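Local coordinates for protein putative enoyl-CoA hydratase/isomerase (Bordetella parapertussis, PDB 3ISA) that probably acts on acyl-CoA thioesters as a hydratase or isomerase of the crotonase family, its precise substrate and reaction being unassigned, at residues D[109-115]-D[130-134]; D[87-92]-D[142-146]; D[147-151]-D[173-177]. All coordinates share one frame; numbering follows the deposited sequence. Where two conformers were deposited one is given.

Contact 1 (D[109-115]-D[130-134]); sequences NFGAGVD and GFRMP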
# COMPACT_ATOMS: atom_id res chain seq x y z
N ASN D 109 -1.93 -27.16 -23.91
CA ASN D 109 -2.68 -25.99 -23.47
C ASN D 109 -1.89 -24.70 -23.63
O ASN D 109 -0.67 -24.69 -23.41
CB ASN D 109 -3.13 -26.21 -22.04
CG ASN D 109 -3.86 -27.56 -21.88
OD1 ASN D 109 -4.98 -27.73 -22.38
ND2 ASN D 109 -3.20 -28.52 -21.24
N PHE D 110 -2.58 -23.63 -24.00
CA PHE D 110 -1.93 -22.40 -24.45
C PHE D 110 -2.58 -21.15 -23.88
O PHE D 110 -3.81 -21.10 -23.75
CB PHE D 110 -1.97 -22.29 -25.98
CG PHE D 110 -1.22 -23.38 -26.70
CD1 PHE D 110 0.14 -23.26 -26.93
CD2 PHE D 110 -1.89 -24.52 -27.15
CE1 PHE D 110 0.84 -24.25 -27.59
CE2 PHE D 110 -1.20 -25.53 -27.82
CZ PHE D 110 0.18 -25.39 -28.04
N GLY D 111 -1.75 -20.15 -23.59
CA GLY D 111 -2.21 -18.78 -23.32
C GLY D 111 -3.27 -18.65 -22.24
O GLY D 111 -3.10 -19.18 -21.14
N ALA D 112 -4.37 -17.97 -22.56
CA ALA D 112 -5.47 -17.78 -21.63
C ALA D 112 -6.05 -19.10 -21.08
O ALA D 112 -6.61 -19.14 -19.99
CB ALA D 112 -6.56 -16.92 -22.27
N GLY D 113 -5.91 -20.18 -21.86
CA GLY D 113 -6.21 -21.54 -21.38
C GLY D 113 -5.39 -21.93 -20.17
O GLY D 113 -5.93 -22.43 -19.17
N VAL D 114 -4.08 -21.71 -20.24
CA VAL D 114 -3.20 -21.94 -19.11
C VAL D 114 -3.54 -20.97 -17.97
O VAL D 114 -3.51 -21.36 -16.81
CB VAL D 114 -1.69 -21.85 -19.52
CG1 VAL D 114 -0.75 -22.14 -18.32
CG2 VAL D 114 -1.41 -22.82 -20.70
N ASP D 115 -3.90 -19.72 -18.29
CA ASP D 115 -4.24 -18.76 -17.23
C ASP D 115 -5.53 -19.15 -16.47
O ASP D 115 -5.64 -18.95 -15.24
CB ASP D 115 -4.38 -17.37 -17.83
CG ASP D 115 -3.07 -16.85 -18.43
OD1 ASP D 115 -2.01 -16.95 -17.77
OD2 ASP D 115 -3.11 -16.37 -19.58
N GLY D 130 0.85 -30.54 -21.40
CA GLY D 130 1.84 -29.51 -21.70
C GLY D 130 1.21 -28.14 -21.63
O GLY D 130 -0.01 -27.99 -21.81
N PHE D 131 2.03 -27.13 -21.36
CA PHE D 131 1.55 -25.78 -21.12
C PHE D 131 2.50 -24.80 -21.79
O PHE D 131 3.71 -24.97 -21.72
CB PHE D 131 1.51 -25.44 -19.61
CG PHE D 131 0.76 -26.43 -18.75
CD1 PHE D 131 -0.62 -26.28 -18.52
CD2 PHE D 131 1.43 -27.50 -18.15
CE1 PHE D 131 -1.31 -27.19 -17.70
CE2 PHE D 131 0.75 -28.42 -17.35
CZ PHE D 131 -0.62 -28.27 -17.12
N ARG D 132 1.95 -23.75 -22.39
CA ARG D 132 2.75 -22.63 -22.88
C ARG D 132 1.95 -21.33 -22.81
O ARG D 132 0.78 -21.30 -23.19
CB ARG D 132 3.18 -22.90 -24.33
CG ARG D 132 4.27 -21.96 -24.83
CD ARG D 132 4.62 -22.17 -26.32
NE ARG D 132 5.71 -21.28 -26.72
CZ ARG D 132 5.85 -20.71 -27.92
NH1 ARG D 132 4.97 -20.91 -28.89
NH2 ARG D 132 6.89 -19.92 -28.15
N MET D 133 2.57 -20.25 -22.31
CA MET D 133 1.96 -18.92 -22.35
C MET D 133 2.87 -18.03 -23.19
O MET D 133 3.82 -17.44 -22.66
CB MET D 133 1.79 -18.33 -20.93
CG MET D 133 0.68 -18.97 -20.03
SD MET D 133 0.88 -18.67 -18.25
CE MET D 133 2.16 -19.86 -17.90
N PRO D 134 2.63 -17.96 -24.52
CA PRO D 134 3.50 -17.27 -25.48
C PRO D 134 3.15 -15.82 -25.80
O PRO D 134 3.82 -15.22 -26.64
CB PRO D 134 3.34 -18.12 -26.74
CG PRO D 134 1.92 -18.60 -26.67
CD PRO D 134 1.50 -18.61 -25.21
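A chi1 of -178° sets CG1 of Val114 against Met133 and turns CG2 to strand 130-132, while Met133, its chain bent at the last torsion (chi3 -78°), folds CE back to 3.7 Å from Val114 CG1. The two side chains cross obliquely. CG2 of Val114 instead sits 3.6 Å from Arg132 O, and SD of Met133 lies 3.4 Å from Asp115 OD1. Beside this packing run two short parallel strands. Asn109 N donates to Gly130 O, and Asn109 O accepts from Arg132 N at 3.0 Å. The last rung, Gly111 N to Arg132 O at 2.8 Å, comes where the first strand ends, and Gly111 at once becomes the N-cap of helix 112-119. In the crotonase fold, the backbone at the start of the equivalent helix commonly supplies part of the oxyanion hole for the thioester carbonyl; a similar role for this turn is plausible but inferred. On the opposite face from Asn109 and Phe131, CD1 of Phe110 meets CB of Arg132 at 4.0 Å, and a glycerol lies near the Phe110 side chain. The extended Arg132 chain carries its guanidinium away to Ala163 O, with Pro134 CB over one face. Asn109 OD1 is held by the backbone N-H groups of Phe63 and Ser64.

Contact 2 (D[87-92]-D[142-146]); sequences IEMLLQ and LGTRR
Glu88 and Arg146 meet end-on in a bidentate salt bridge that joins helix 77-95 to the first turn of helix 144-151 within the crotonase fold. NH2 of Arg146 donates to Glu88 OE1 at 2.8 Å and NH1 to OE2, both bonds nearly straight and both on the syn sides of the carboxylate. The two planes are 26° apart, and the acceptors lie close to the guanidinium plane. A bend in the middle of the Glu88 side chain (chi2 60°) turns the carboxylate toward its partner. OE2 takes a further bond from Gln92 NE2, one helical turn on, which arrives on the anti side at 2.8 Å; three bonds from two residues should restrict rotation of the carboxylate.

The packing is tight on the Leu91 side, where CB lies over one face of the guanidinium, 3.5 Å from Arg146 NH2. Leu142 extends this apolar patch, its CD1 3.9 Å from Leu91 CD1, with Ala112 and Asp115 of helix 112-119 next to it. The contact is looser toward Gly143, where a water stands between the Gly143 backbone and the Glu88 carboxylate. Around the polar group, Asp220 of helix 217-229 forms a long, weak ion pair with Arg146, and Gln92 OE1 accepts a hydrogen bond from Arg226 of a second subunit. The bridging water accepts from Gly143 N at 2.7 Å and donates a weak bond to Glu88 OE2.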
# COMPACT_ATOMS: atom_id res chain seq x y z
N ILE D 87 -11.71 -11.76 -21.03
CA ILE D 87 -10.92 -12.89 -20.53
C ILE D 87 -10.31 -12.55 -19.16
O ILE D 87 -10.47 -13.30 -18.20
CB ILE D 87 -9.84 -13.36 -21.56
CG1 ILE D 87 -10.53 -14.10 -22.72
CG2 ILE D 87 -8.82 -14.29 -20.90
CD1 ILE D 87 -9.64 -14.31 -23.96
N GLU D 88 -9.64 -11.40 -19.04
CA GLU D 88 -9.05 -11.04 -17.73
C GLU D 88 -10.11 -10.86 -16.64
O GLU D 88 -9.89 -11.24 -15.50
CB GLU D 88 -8.14 -9.80 -17.84
CG GLU D 88 -7.46 -9.32 -16.52
CD GLU D 88 -6.53 -10.37 -15.85
OE1 GLU D 88 -6.28 -11.46 -16.42
OE2 GLU D 88 -6.06 -10.11 -14.73
N MET D 89 -11.27 -10.30 -17.00
CA MET D 89 -12.36 -10.16 -16.05
C MET D 89 -12.83 -11.55 -15.57
O MET D 89 -13.04 -11.77 -14.37
CB MET D 89 -13.49 -9.28 -16.62
CG MET D 89 -13.10 -7.76 -16.72
SD MET D 89 -14.33 -6.69 -17.54
CE MET D 89 -15.49 -6.51 -16.21
N LEU D 90 -12.93 -12.50 -16.50
CA LEU D 90 -13.24 -13.88 -16.17
C LEU D 90 -12.20 -14.50 -15.23
O LEU D 90 -12.56 -15.11 -14.21
CB LEU D 90 -13.37 -14.73 -17.44
CG LEU D 90 -13.49 -16.25 -17.20
CD1 LEU D 90 -14.77 -16.63 -16.41
CD2 LEU D 90 -13.36 -17.04 -18.50
N LEU D 91 -10.92 -14.33 -15.56
CA LEU D 91 -9.83 -14.91 -14.76
C LEU D 91 -9.85 -14.38 -13.32
O LEU D 91 -9.65 -15.11 -12.35
CB LEU D 91 -8.48 -14.65 -15.44
CG LEU D 91 -8.33 -15.24 -16.84
CD1 LEU D 91 -7.02 -14.81 -17.48
CD2 LEU D 91 -8.44 -16.77 -16.77
N GLN D 92 -10.15 -13.09 -13.18
CA GLN D 92 -10.21 -12.48 -11.86
C GLN D 92 -11.40 -13.00 -11.05
O GLN D 92 -11.29 -13.20 -9.83
CB GLN D 92 -10.21 -10.95 -12.00
CG GLN D 92 -8.83 -10.44 -12.49
CD GLN D 92 -8.72 -8.93 -12.50
OE1 GLN D 92 -9.61 -8.21 -12.00
NE2 GLN D 92 -7.62 -8.43 -13.06
N LEU D 142 -0.77 -10.97 -19.86
CA LEU D 142 -1.98 -11.64 -19.34
C LEU D 142 -1.61 -12.74 -18.35
O LEU D 142 -0.85 -13.66 -18.69
CB LEU D 142 -2.79 -12.25 -20.51
CG LEU D 142 -4.04 -13.06 -20.12
CD1 LEU D 142 -5.09 -12.12 -19.55
CD2 LEU D 142 -4.59 -13.86 -21.31
N GLY D 143 -2.17 -12.65 -17.14
CA GLY D 143 -1.96 -13.69 -16.11
C GLY D 143 -0.59 -13.65 -15.46
O GLY D 143 -0.25 -14.53 -14.65
N THR D 144 0.18 -12.62 -15.77
CA THR D 144 1.61 -12.58 -15.44
C THR D 144 1.88 -12.64 -13.94
O THR D 144 2.63 -13.51 -13.47
CB THR D 144 2.30 -11.34 -16.11
OG1 THR D 144 1.98 -11.30 -17.52
CG2 THR D 144 3.82 -11.41 -15.89
N ARG D 145 1.26 -11.74 -13.17
CA ARG D 145 1.47 -11.69 -11.73
C ARG D 145 0.89 -12.90 -11.01
O ARG D 145 1.48 -13.37 -10.03
CB ARG D 145 0.86 -10.42 -11.14
CG ARG D 145 1.60 -9.15 -11.55
CD ARG D 145 1.19 -8.01 -10.63
NE ARG D 145 1.77 -6.73 -11.04
CZ ARG D 145 1.27 -5.93 -11.98
NH1 ARG D 145 0.16 -6.29 -12.66
NH2 ARG D 145 1.89 -4.79 -12.25
N ARG D 146 -0.26 -13.39 -11.48
CA ARG D 146 -0.84 -14.62 -10.90
C ARG D 146 0.06 -15.81 -11.11
O ARG D 146 0.24 -16.63 -10.18
CB ARG D 146 -2.26 -14.90 -11.43
CG ARG D 146 -3.34 -13.99 -10.79
CD ARG D 146 -4.80 -14.37 -11.21
NE ARG D 146 -4.93 -14.40 -12.67
CZ ARG D 146 -5.23 -13.36 -13.44
NH1 ARG D 146 -5.52 -12.16 -12.92
NH2 ARG D 146 -5.28 -13.52 -14.75
O HOH W 1 -3.31 -10.68 -15.62

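Contact 3 (D[147-151]-D[173-177]); sequences FRDIV and RIGFV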
# COMPACT_ATOMS: atom_id res chain seq x y z
N PHE D 147 0.66 -15.91 -12.29
CA PHE D 147 1.60 -17.00 -12.52
C PHE D 147 2.84 -16.85 -11.62
O PHE D 147 3.28 -17.82 -11.00
CB PHE D 147 1.95 -17.12 -13.99
CG PHE D 147 2.83 -18.31 -14.32
CD1 PHE D 147 2.35 -19.61 -14.19
CD2 PHE D 147 4.14 -18.11 -14.77
CE1 PHE D 147 3.17 -20.70 -14.50
CE2 PHE D 147 4.95 -19.18 -15.09
CZ PHE D 147 4.47 -20.48 -14.95
N ARG D 148 3.33 -15.61 -11.49
CA ARG D 148 4.41 -15.28 -10.56
C ARG D 148 4.13 -15.71 -9.11
O ARG D 148 4.97 -16.33 -8.47
CB ARG D 148 4.72 -13.78 -10.63
CG ARG D 148 5.79 -13.32 -9.63
CD ARG D 148 5.60 -11.86 -9.35
NE ARG D 148 4.36 -11.60 -8.62
CZ ARG D 148 3.88 -10.37 -8.41
NH1 ARG D 148 4.53 -9.31 -8.89
NH2 ARG D 148 2.75 -10.21 -7.73
N ASP D 149 2.92 -15.40 -8.62
CA ASP D 149 2.49 -15.71 -7.26
C ASP D 149 2.52 -17.20 -6.95
O ASP D 149 2.78 -17.58 -5.80
CB ASP D 149 1.09 -15.15 -7.00
CG ASP D 149 1.08 -13.63 -6.86
OD1 ASP D 149 2.14 -12.98 -6.85
OD2 ASP D 149 -0.02 -13.07 -6.73
N ILE D 150 2.29 -18.01 -7.98
CA ILE D 150 2.31 -19.47 -7.85
C ILE D 150 3.74 -20.02 -7.84
O ILE D 150 4.12 -20.73 -6.90
CB ILE D 150 1.49 -20.13 -8.97
CG1 ILE D 150 -0.00 -19.78 -8.85
CG2 ILE D 150 1.72 -21.68 -9.02
CD1 ILE D 150 -0.81 -20.05 -10.15
N VAL D 151 4.52 -19.70 -8.87
CA VAL D 151 5.81 -20.35 -9.12
C VAL D 151 7.04 -19.54 -8.65
O VAL D 151 8.15 -20.06 -8.68
CB VAL D 151 5.99 -20.73 -10.62
CG1 VAL D 151 4.86 -21.65 -11.12
CG2 VAL D 151 6.10 -19.46 -11.48
N ARG D 173 7.18 -29.81 -10.37
CA ARG D 173 8.36 -29.32 -9.66
C ARG D 173 8.21 -27.87 -9.18
O ARG D 173 8.51 -27.58 -8.01
CB ARG D 173 9.61 -29.47 -10.53
CG ARG D 173 10.33 -30.81 -10.35
CD ARG D 173 10.92 -31.35 -11.65
NE ARG D 173 11.45 -30.30 -12.53
CZ ARG D 173 11.54 -30.42 -13.85
NH1 ARG D 173 12.02 -29.42 -14.58
NH2 ARG D 173 11.14 -31.53 -14.46
N ILE D 174 7.72 -26.99 -10.04
CA ILE D 174 7.59 -25.57 -9.72
C ILE D 174 6.32 -25.23 -8.92
O ILE D 174 6.11 -24.06 -8.57
CB ILE D 174 7.73 -24.70 -11.00
CG1 ILE D 174 6.52 -24.90 -11.92
CG2 ILE D 174 9.04 -25.04 -11.72
CD1 ILE D 174 6.61 -24.16 -13.25
N GLY D 175 5.49 -26.23 -8.64
CA GLY D 175 4.27 -26.05 -7.84
C GLY D 175 3.09 -25.51 -8.63
O GLY D 175 2.10 -25.05 -8.05
N PHE D 176 3.18 -25.57 -9.96
CA PHE D 176 2.08 -25.18 -10.83
C PHE D 176 0.93 -26.19 -10.78
O PHE D 176 -0.24 -25.83 -10.95
CB PHE D 176 2.56 -24.90 -12.27
CG PHE D 176 1.53 -24.22 -13.14
CD1 PHE D 176 1.01 -22.97 -12.79
CD2 PHE D 176 1.09 -24.81 -14.31
CE1 PHE D 176 0.05 -22.34 -13.59
CE2 PHE D 176 0.12 -24.20 -15.12
CZ PHE D 176 -0.40 -22.96 -14.75
N VAL D 177 1.24 -27.47 -10.57
CA VAL D 177 0.20 -28.49 -10.33
C VAL D 177 0.43 -29.16 -8.97
O VAL D 177 1.57 -29.26 -8.51
CB VAL D 177 0.05 -29.54 -11.48
CG1 VAL D 177 -0.37 -28.87 -12.79
CG2 VAL D 177 1.33 -30.34 -11.69
O HOH W 2 6.12 -22.63 -5.80
O HOH W 3 8.52 -22.63 -8.13
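Phe147 and Phe176 both hold CG anti to the backbone N (chi1 -175° and -168°), and these settings carry their rings into an offset edge-to-face pair. The edge of Phe147 is turned to the face of Phe176, with centroids 5.2 Å apart and planes at 75°; CE1 of Phe147 lies 3.6 Å from Phe176 CD1. Val151 CG2 rests over one face of the Phe147 ring, while CG2 of Ile150 comes to the edge of Phe176, 4.0 Å from CD1. Where helix 168-173 ends, Gly175 takes a positive phi in a Schellman motif, and the chain leaving it brings Phe176 against the last turn of helix 144-151. Val114 and Ala118 of helix 112-119 also touch that ring, so this loop of the crotonase fold packs through Phe176 against helices 144-151 and 112-119. The Val151 and Ile174 side chains run alongside one another in the same direction, and the Ile174 chain reaches with CD1 to 3.7 Å from Val151 CG1. No direct hydrogen bond joins the segments, but two waters lie between carbonyls, one near Ile150 O and Ile174 O, the other 2.7 Å from Val151 O and 2.8 Å from Ile174 O.

From the N terminus, helix 77-95 supplies the first half of contact 2, which closes only when the chain returns at 142-146. Contact 1 falls wholly within that long loop, its own shorter loop running from strand 108-110 through helix 112-119 and strand 122-125 to strand 130-132. Contact 3 follows in series, opening at 147-151, directly after contact 2 closes, and closing at 173-177 once helices 153-161 and 168-173 have been passed; none of the three cross. Helix 144-151 serves contacts 2 and 3 with successive turns. Helix 112-119 joins the set through Asp115 on Leu142 and Val114 on Phe176, and Met133, just past strand 130-132, packs on Phe147.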